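Local atomic coordinates of N-acetyltransferase (PDB entry 4M85), a protein that is probably an acetyltransferase of the GNAT family, transferring an acetyl group from acetyl-coenzyme A to an acceptor that is not identified. Residues Lys46-Val49 with Arg54-Tyr57; Trp147-Asp152 with Val165-Asp170; Met22-Asp25 with Leu31-His34. All coordinates share one frame; numbering follows the deposited sequence.

The three contacts lie in one GNAT domain but join different parts of it. Interactions 1 and 3 belong to the helical layer near the N-terminus, their centres about 17 Å apart: Met22-Asp25 with Leu31-His34 couples helix 13-26 to helix 30-34, and Lys46-Val49 with Arg54-Tyr57 couples helix 37-49 to the loop that follows it. Interaction 2 lies about 24 Å from either centre, at the C-terminal strands. It is buried and has no hydrogen bond across it; its main feature is a leucine methyl on a phenyl face. Interaction 1, partly buried, is organised by a backbone carbonyl, whereas interaction 3 pairs a buried apolar side with a lysine grip at its rim.

Interaction 1. Residues Lys46-Val49 with Arg54-Tyr57; sequences KSCV and RTFY
Phe56 and Tyr57 crowd round the carbonyl of Cys48, Tyr57 turning a ring edge to it and Phe56 meeting it obliquely. This is where helix 37-49 of the GNAT fold is met by the loop that runs on to strand 60-65, so the chain folds back on the helix it has just left. Tyr57 N donates to Cys48 O at 2.9 Å; the bond is fairly straight (155° at the hydrogen), lies in the carbonyl plane and uses a lone pair. The phenol ring starts from a side chain whose CG sits between the backbone N and carbonyl carbon (chi1 74°), and this brings its edge to the same oxygen, with CD1 of Tyr57 3.1 Å from Cys48 O and that oxygen in the ring plane. The Phe56 ring approaches Cys48 O through CD2, at 3.0 Å. Its neighbouring CE2 stands 3.3 Å from Val49 O, which lies at the ring edge. The two rings also meet each other: Tyr57 CD1 rests over a face of Phe56, displaced toward the rim.

Deeper in, Cys48 CA points its hydrogen at Thr55 O (3.5 Å, 150° at the hydrogen), a C-H...O contact on the peptide before Phe56. OG of Ser47 lies 2.6 Å from OG1 of Thr55; Ser47 OG is hydrogen-bonded to Ile44 O, three residues back in the helix. Helix 13-26 covers this side, with Ile16 against Cys48 and Val20 against Thr55. At the outer end, Val49 and Tyr57 cross at about a right angle, and the methyl CG1 of Val49 touches Tyr57 CD1 at 4.0 Å.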
loop_
_atom_site.group_PDB
_atom_site.type_symbol
_atom_site.label_atom_id
_atom_site.label_comp_id
_atom_site.label_asym_id
_atom_site.label_seq_id
_atom_site.Cartn_x
_atom_site.Cartn_y
_atom_site.Cartn_z
ATOM N N LYS A 46 -11.511 0.808 8.613
ATOM C CA LYS A 46 -11.475 1.901 9.581
ATOM C C LYS A 46 -10.146 2.638 9.506
ATOM O O LYS A 46 -10.113 3.856 9.701
ATOM C CB LYS A 46 -11.712 1.369 11.007
ATOM C CG LYS A 46 -13.154 1.009 11.287
ATOM C CD LYS A 46 -13.285 0.192 12.572
ATOM C CE LYS A 46 -14.734 0.098 13.024
ATOM N NZ LYS A 46 -14.955 -1.108 13.860
ATOM N N SER A 47 -9.062 1.888 9.234
ATOM C CA SER A 47 -7.715 2.449 9.098
ATOM C C SER A 47 -7.637 3.518 7.998
ATOM O O SER A 47 -6.734 4.357 8.029
ATOM C CB SER A 47 -6.663 1.369 8.850
ATOM O OG SER A 47 -6.595 0.909 7.499
ATOM N N CYS A 48 -8.568 3.455 7.044
ATOM C CA CYS A 48 -8.587 4.353 5.882
ATOM C C CYS A 48 -9.212 5.703 6.185
ATOM O O CYS A 48 -8.897 6.648 5.484
ATOM C CB CYS A 48 -9.362 3.717 4.698
ATOM S SG CYS A 48 -8.603 2.250 3.943
ATOM N N VAL A 49 -10.090 5.796 7.198
ATOM C CA VAL A 49 -10.853 7.023 7.478
ATOM C C VAL A 49 -10.778 7.531 8.921
ATOM O O VAL A 49 -10.796 8.723 9.124
ATOM C CB VAL A 49 -12.364 6.923 7.053
ATOM C CG1 VAL A 49 -12.510 6.876 5.545
ATOM C CG2 VAL A 49 -13.077 5.746 7.685
ATOM N N ARG A 54 -1.091 4.259 7.907
ATOM C CA ARG A 54 -0.431 4.066 6.596
ATOM C C ARG A 54 -1.418 4.141 5.423
ATOM O O ARG A 54 -1.200 4.867 4.418
ATOM C CB ARG A 54 0.230 2.692 6.570
ATOM C CG ARG A 54 1.540 2.566 7.334
ATOM C CD ARG A 54 1.910 1.104 7.423
ATOM N NE ARG A 54 3.014 0.823 8.339
ATOM C CZ ARG A 54 4.305 0.773 8.004
ATOM N NH1 ARG A 54 4.711 0.997 6.755
ATOM N NH2 ARG A 54 5.200 0.461 8.928
ATOM N N THR A 55 -2.514 3.394 5.561
ATOM C CA THR A 55 -3.545 3.314 4.518
ATOM C C THR A 55 -4.615 4.418 4.568
ATOM O O THR A 55 -5.684 4.248 3.991
ATOM C CB THR A 55 -4.209 1.919 4.527
ATOM O OG1 THR A 55 -4.742 1.659 5.809
ATOM C CG2 THR A 55 -3.204 0.845 4.236
ATOM N N PHE A 56 -4.345 5.551 5.221
ATOM C CA PHE A 56 -5.296 6.668 5.155
ATOM C C PHE A 56 -5.651 6.967 3.710
ATOM O O PHE A 56 -4.790 6.898 2.846
ATOM C CB PHE A 56 -4.765 7.959 5.792
ATOM C CG PHE A 56 -5.844 8.858 6.345
ATOM C CD1 PHE A 56 -5.764 10.251 6.226
ATOM C CD2 PHE A 56 -6.932 8.320 7.068
ATOM C CE1 PHE A 56 -6.757 11.078 6.789
ATOM C CE2 PHE A 56 -7.914 9.127 7.602
ATOM C CZ PHE A 56 -7.836 10.516 7.469
ATOM N N TYR A 57 -6.908 7.316 3.458
ATOM C CA TYR A 57 -7.364 7.633 2.094
ATOM C C TYR A 57 -6.625 8.826 1.515
ATOM O O TYR A 57 -6.533 8.964 0.288
ATOM C CB TYR A 57 -8.900 7.844 2.018
ATOM C CG TYR A 57 -9.397 9.141 2.602
ATOM C CD1 TYR A 57 -9.746 9.228 3.935
ATOM C CD2 TYR A 57 -9.532 10.280 1.814
ATOM C CE1 TYR A 57 -10.197 10.403 4.482
ATOM C CE2 TYR A 57 -9.970 11.474 2.352
ATOM C CZ TYR A 57 -10.302 11.531 3.690
ATOM O OH TYR A 57 -10.732 12.703 4.254
#

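Interaction 2. Residues Trp147-Asp152 with Val165-Asp170; sequences WSLNCD and VGFISD
A buried CH-pi contact joins Leu149, on strand 147-152, to Phe167, in the short connection between helix 156-164 and strand 168-175. The methyl CD2 of Leu149 is set over the phenyl face, 4.1 Å from the ring centroid of Phe167 and 28° off the ring normal. It leans toward the far end of the ring, so its shortest approach is from Leu149 CD2 to Phe167 CZ, 3.6 Å. The branch carbon follows behind, with Leu149 CG 4.0 Å from Phe167 CE2. The two side chains cross at about a right angle.

CG of Leu149 lies between its own backbone N and carbonyl carbon (chi1 64°), a torsion that swings the isobutyl group across to the ring. Phe167 needs no such detour, since its CB already points at the strand. The strand, the helix and the second strand form a beta-alpha-beta crossover of the GNAT fold, in which strand 178-184 lies between the two parallel strands of the unit. The stretch ending in Gly166 and Phe167 matches the sequence pattern of GNAT motif B. Gly166, at positive phi, leaves the helix through a Schellman motif, and Phe167 follows it directly, ahead of the strand.

Further apolar cover for the pair comes from Leu135 of helix 130-140 on Phe167 and from Tyr162 of helix 156-164 on Leu149. Near the same ring atom, Trp147 O stands 4.1 Å from Phe167 CE2, approaching obliquely, while the indole is directed elsewhere, its NE1 hydrogen-bonded to Asn142 O.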
loop_
_atom_site.group_PDB
_atom_site.type_symbol
_atom_site.label_atom_id
_atom_site.label_comp_id
_atom_site.label_asym_id
_atom_site.label_seq_id
_atom_site.Cartn_x
_atom_site.Cartn_y
_atom_site.Cartn_z
ATOM N N TRP A 147 11.345 9.257 -4.339
ATOM C CA TRP A 147 10.382 8.198 -4.119
ATOM C C TRP A 147 11.105 6.885 -3.907
ATOM O O TRP A 147 12.173 6.627 -4.489
ATOM C CB TRP A 147 9.413 8.103 -5.293
ATOM C CG TRP A 147 8.658 9.355 -5.572
ATOM C CD1 TRP A 147 9.062 10.378 -6.347
ATOM C CD2 TRP A 147 7.343 9.698 -5.117
ATOM N NE1 TRP A 147 8.120 11.352 -6.389
ATOM C CE2 TRP A 147 7.042 10.961 -5.651
ATOM C CE3 TRP A 147 6.396 9.060 -4.316
ATOM C CZ2 TRP A 147 5.844 11.608 -5.405
ATOM C CZ3 TRP A 147 5.207 9.704 -4.066
ATOM C CH2 TRP A 147 4.942 10.980 -4.601
ATOM N N SER A 148 10.562 6.059 -3.035
ATOM C CA SER A 148 11.098 4.718 -2.835
ATOM C C SER A 148 10.017 3.637 -2.820
ATOM O O SER A 148 8.841 3.916 -2.612
ATOM C CB SER A 148 11.916 4.653 -1.541
ATOM O OG SER A 148 11.100 4.706 -0.397
ATOM N N LEU A 149 10.444 2.397 -3.054
ATOM C CA LEU A 149 9.577 1.244 -2.925
ATOM C C LEU A 149 10.381 -0.014 -2.692
ATOM O O LEU A 149 11.606 -0.028 -2.872
ATOM C CB LEU A 149 8.633 1.090 -4.116
ATOM C CG LEU A 149 9.148 0.818 -5.513
ATOM C CD1 LEU A 149 9.655 -0.617 -5.654
ATOM C CD2 LEU A 149 8.042 1.096 -6.535
ATOM N N ASN A 150 9.676 -1.052 -2.272
ATOM C CA ASN A 150 10.267 -2.344 -1.980
ATOM C C ASN A 150 9.665 -3.451 -2.838
ATOM O O ASN A 150 8.492 -3.754 -2.738
ATOM C CB ASN A 150 10.064 -2.642 -0.503
ATOM C CG ASN A 150 10.962 -1.807 0.384
ATOM O OD1 ASN A 150 12.143 -1.620 0.091
ATOM N ND2 ASN A 150 10.416 -1.319 1.495
ATOM N N CYS A 151 10.481 -4.056 -3.689
ATOM C CA CYS A 151 10.002 -5.022 -4.694
ATOM C C CYS A 151 10.440 -6.423 -4.310
ATOM O O CYS A 151 11.633 -6.703 -4.232
ATOM C CB CYS A 151 10.601 -4.674 -6.059
ATOM S SG CYS A 151 10.068 -5.711 -7.451
ATOM N N ASP A 152 9.483 -7.308 -4.116
ATOM C CA ASP A 152 9.768 -8.738 -3.922
ATOM C C ASP A 152 10.839 -9.218 -4.921
ATOM O O ASP A 152 10.671 -9.106 -6.125
ATOM C CB ASP A 152 8.475 -9.550 -4.084
ATOM C CG ASP A 152 8.709 -11.095 -4.047
ATOM O OD1 ASP A 152 9.742 -11.570 -3.516
ATOM O OD2 ASP A 152 7.843 -11.820 -4.576
ATOM N N VAL A 165 10.498 2.765 -15.500
ATOM C CA VAL A 165 10.113 4.148 -15.172
ATOM C C VAL A 165 11.211 4.883 -14.422
ATOM O O VAL A 165 11.019 6.020 -14.023
ATOM C CB VAL A 165 8.784 4.266 -14.382
ATOM C CG1 VAL A 165 7.679 3.501 -15.085
ATOM C CG2 VAL A 165 8.939 3.785 -12.952
ATOM N N GLY A 166 12.353 4.245 -14.204
ATOM C CA GLY A 166 13.550 4.973 -13.740
ATOM C C GLY A 166 14.055 4.704 -12.337
ATOM O O GLY A 166 14.968 5.400 -11.864
ATOM N N PHE A 167 13.490 3.714 -11.649
ATOM C CA PHE A 167 13.994 3.346 -10.304
ATOM C C PHE A 167 15.383 2.720 -10.405
ATOM O O PHE A 167 15.698 2.066 -11.392
ATOM C CB PHE A 167 13.045 2.358 -9.596
ATOM C CG PHE A 167 11.772 2.989 -9.055
ATOM C CD1 PHE A 167 10.621 3.008 -9.817
ATOM C CD2 PHE A 167 11.725 3.526 -7.789
ATOM C CE1 PHE A 167 9.452 3.553 -9.332
ATOM C CE2 PHE A 167 10.550 4.086 -7.280
ATOM C CZ PHE A 167 9.402 4.095 -8.058
ATOM N N ILE A 168 16.202 2.893 -9.367
ATOM C CA ILE A 168 17.502 2.263 -9.306
ATOM C C ILE A 168 17.667 1.524 -7.972
ATOM O O ILE A 168 16.986 1.820 -6.980
ATOM C CB ILE A 168 18.663 3.267 -9.523
ATOM C CG1 ILE A 168 18.826 4.203 -8.333
ATOM C CG2 ILE A 168 18.473 4.071 -10.814
ATOM C CD1 ILE A 168 20.273 4.540 -8.058
ATOM N N SER A 169 18.567 0.554 -7.968
ATOM C CA SER A 169 18.753 -0.299 -6.814
ATOM C C SER A 169 19.400 0.496 -5.688
ATOM O O SER A 169 20.288 1.327 -5.914
ATOM C CB SER A 169 19.600 -1.515 -7.181
ATOM O OG SER A 169 19.038 -2.182 -8.295
ATOM N N ASP A 170 18.908 0.266 -4.481
ATOM C CA ASP A 170 19.481 0.873 -3.289
ATOM C C ASP A 170 19.419 -0.124 -2.159
ATOM O O ASP A 170 18.897 0.177 -1.084
ATOM C CB ASP A 170 18.750 2.172 -2.934
ATOM C CG ASP A 170 19.322 2.844 -1.709
ATOM O OD1 ASP A 170 20.546 2.715 -1.500
ATOM O OD2 ASP A 170 18.557 3.468 -0.930
#

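Interaction 3. Residues Met22-Asp25 with Leu31-His34; sequences MVWD and LVKH
Lys33 reaches back to Asp25 and holds it at two oxygens. Its NZ donates to Asp25 O at 2.9 Å, with the donor tilted 18° from the carbonyl plane, and makes a long, weak bond to the carboxylate, Asp25 OD1 being 3.4 Å from Lys33 NZ as part of a salt bridge. Both segments belong to the helical layer that follows the first strand of the GNAT fold: helix 13-26 and, after a short turn, helix 30-34. Asp25 has CG anti to the backbone N and beside its carbonyl carbon (chi1 -179°), which puts OD1 and the main-chain O within range of a single ammonium group. The lysine chain, bent at chi2 (44°), crosses the aspartate at about a right angle. This carbonyl lies near the C-terminal end of helix 13-26, where the helix dipole would probably favour a positive partner.

Beneath this polar rim Val32 spreads its two methyls over neighbouring residues. CG1 of Val32 touches Asp25 CA at 3.9 Å; CG2 meets Trp24 CB at 3.7 Å, near the plane of the indole and at its edge. Pro103 lies against both Trp24 and Leu31 in the interior. There the indole makes a looser contact, its CZ3 4.5 Å from Leu31 CD1.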
loop_
_atom_site.group_PDB
_atom_site.type_symbol
_atom_site.label_atom_id
_atom_site.label_comp_id
_atom_site.label_asym_id
_atom_site.label_seq_id
_atom_site.Cartn_x
_atom_site.Cartn_y
_atom_site.Cartn_z
ATOM N N MET A 22 -5.493 -8.554 0.536
ATOM C CA MET A 22 -4.831 -9.526 -0.358
ATOM C C MET A 22 -3.320 -9.430 -0.247
ATOM O O MET A 22 -2.620 -10.443 -0.198
ATOM C CB MET A 22 -5.256 -9.316 -1.811
ATOM C CG MET A 22 -6.510 -10.084 -2.208
ATOM S SD MET A 22 -7.292 -9.348 -3.646
ATOM C CE MET A 22 -5.878 -8.912 -4.696
ATOM N N VAL A 23 -2.806 -8.210 -0.189
ATOM C CA VAL A 23 -1.377 -8.028 -0.057
ATOM C C VAL A 23 -0.896 -8.607 1.278
ATOM O O VAL A 23 0.120 -9.311 1.320
ATOM C CB VAL A 23 -0.972 -6.547 -0.185
ATOM C CG1 VAL A 23 0.504 -6.360 0.148
ATOM C CG2 VAL A 23 -1.240 -6.054 -1.600
ATOM N N TRP A 24 -1.602 -8.304 2.361
ATOM C CA TRP A 24 -1.186 -8.774 3.690
ATOM C C TRP A 24 -1.271 -10.298 3.797
ATOM O O TRP A 24 -0.512 -10.910 4.543
ATOM C CB TRP A 24 -2.031 -8.135 4.803
ATOM C CG TRP A 24 -1.787 -6.659 5.038
ATOM C CD1 TRP A 24 -0.994 -5.809 4.296
ATOM C CD2 TRP A 24 -2.369 -5.858 6.078
ATOM N NE1 TRP A 24 -1.039 -4.537 4.829
ATOM C CE2 TRP A 24 -1.876 -4.541 5.918
ATOM C CE3 TRP A 24 -3.252 -6.131 7.141
ATOM C CZ2 TRP A 24 -2.242 -3.498 6.771
ATOM C CZ3 TRP A 24 -3.592 -5.100 8.000
ATOM C CH2 TRP A 24 -3.094 -3.797 7.800
ATOM N N ASP A 25 -2.204 -10.897 3.056
ATOM C CA ASP A 25 -2.377 -12.359 3.021
ATOM C C ASP A 25 -1.209 -13.023 2.284
ATOM O O ASP A 25 -0.687 -14.046 2.752
ATOM C CB ASP A 25 -3.724 -12.746 2.385
ATOM C CG ASP A 25 -3.959 -14.268 2.350
ATOM O OD1 ASP A 25 -4.242 -14.877 3.407
ATOM O OD2 ASP A 25 -3.858 -14.854 1.252
ATOM N N LEU A 31 -1.413 -11.897 12.035
ATOM C CA LEU A 31 -2.787 -11.466 12.333
ATOM C C LEU A 31 -3.786 -11.837 11.228
ATOM O O LEU A 31 -4.942 -12.094 11.505
ATOM C CB LEU A 31 -2.832 -9.956 12.587
ATOM C CG LEU A 31 -2.774 -9.057 11.340
ATOM C CD1 LEU A 31 -4.052 -8.255 11.160
ATOM C CD2 LEU A 31 -1.583 -8.130 11.442
ATOM N N VAL A 32 -3.333 -11.844 9.979
ATOM C CA VAL A 32 -4.164 -12.258 8.860
ATOM C C VAL A 32 -4.302 -13.779 8.909
ATOM O O VAL A 32 -5.387 -14.300 8.761
ATOM C CB VAL A 32 -3.575 -11.784 7.518
ATOM C CG1 VAL A 32 -4.371 -12.314 6.338
ATOM C CG2 VAL A 32 -3.553 -10.262 7.480
ATOM N N LYS A 33 -3.202 -14.483 9.150
ATOM C CA LYS A 33 -3.248 -15.944 9.242
ATOM C C LYS A 33 -4.171 -16.468 10.330
ATOM O O LYS A 33 -4.835 -17.472 10.114
ATOM C CB LYS A 33 -1.842 -16.530 9.426
ATOM C CG LYS A 33 -1.235 -17.129 8.165
ATOM C CD LYS A 33 -1.436 -16.264 6.922
ATOM C CE LYS A 33 -0.848 -16.928 5.688
ATOM N NZ LYS A 33 -1.408 -16.333 4.447
ATOM N N HIS A 34 -4.246 -15.780 11.468
ATOM C CA HIS A 34 -4.955 -16.303 12.634
ATOM C C HIS A 34 -6.226 -15.576 13.017
ATOM O O HIS A 34 -6.896 -15.996 13.951
ATOM C CB HIS A 34 -4.008 -16.357 13.833
ATOM C CG HIS A 34 -2.904 -17.343 13.655
ATOM N ND1 HIS A 34 -1.628 -16.971 13.303
ATOM C CD2 HIS A 34 -2.900 -18.695 13.717
ATOM C CE1 HIS A 34 -0.876 -18.048 13.182
ATOM N NE2 HIS A 34 -1.624 -19.108 13.430
#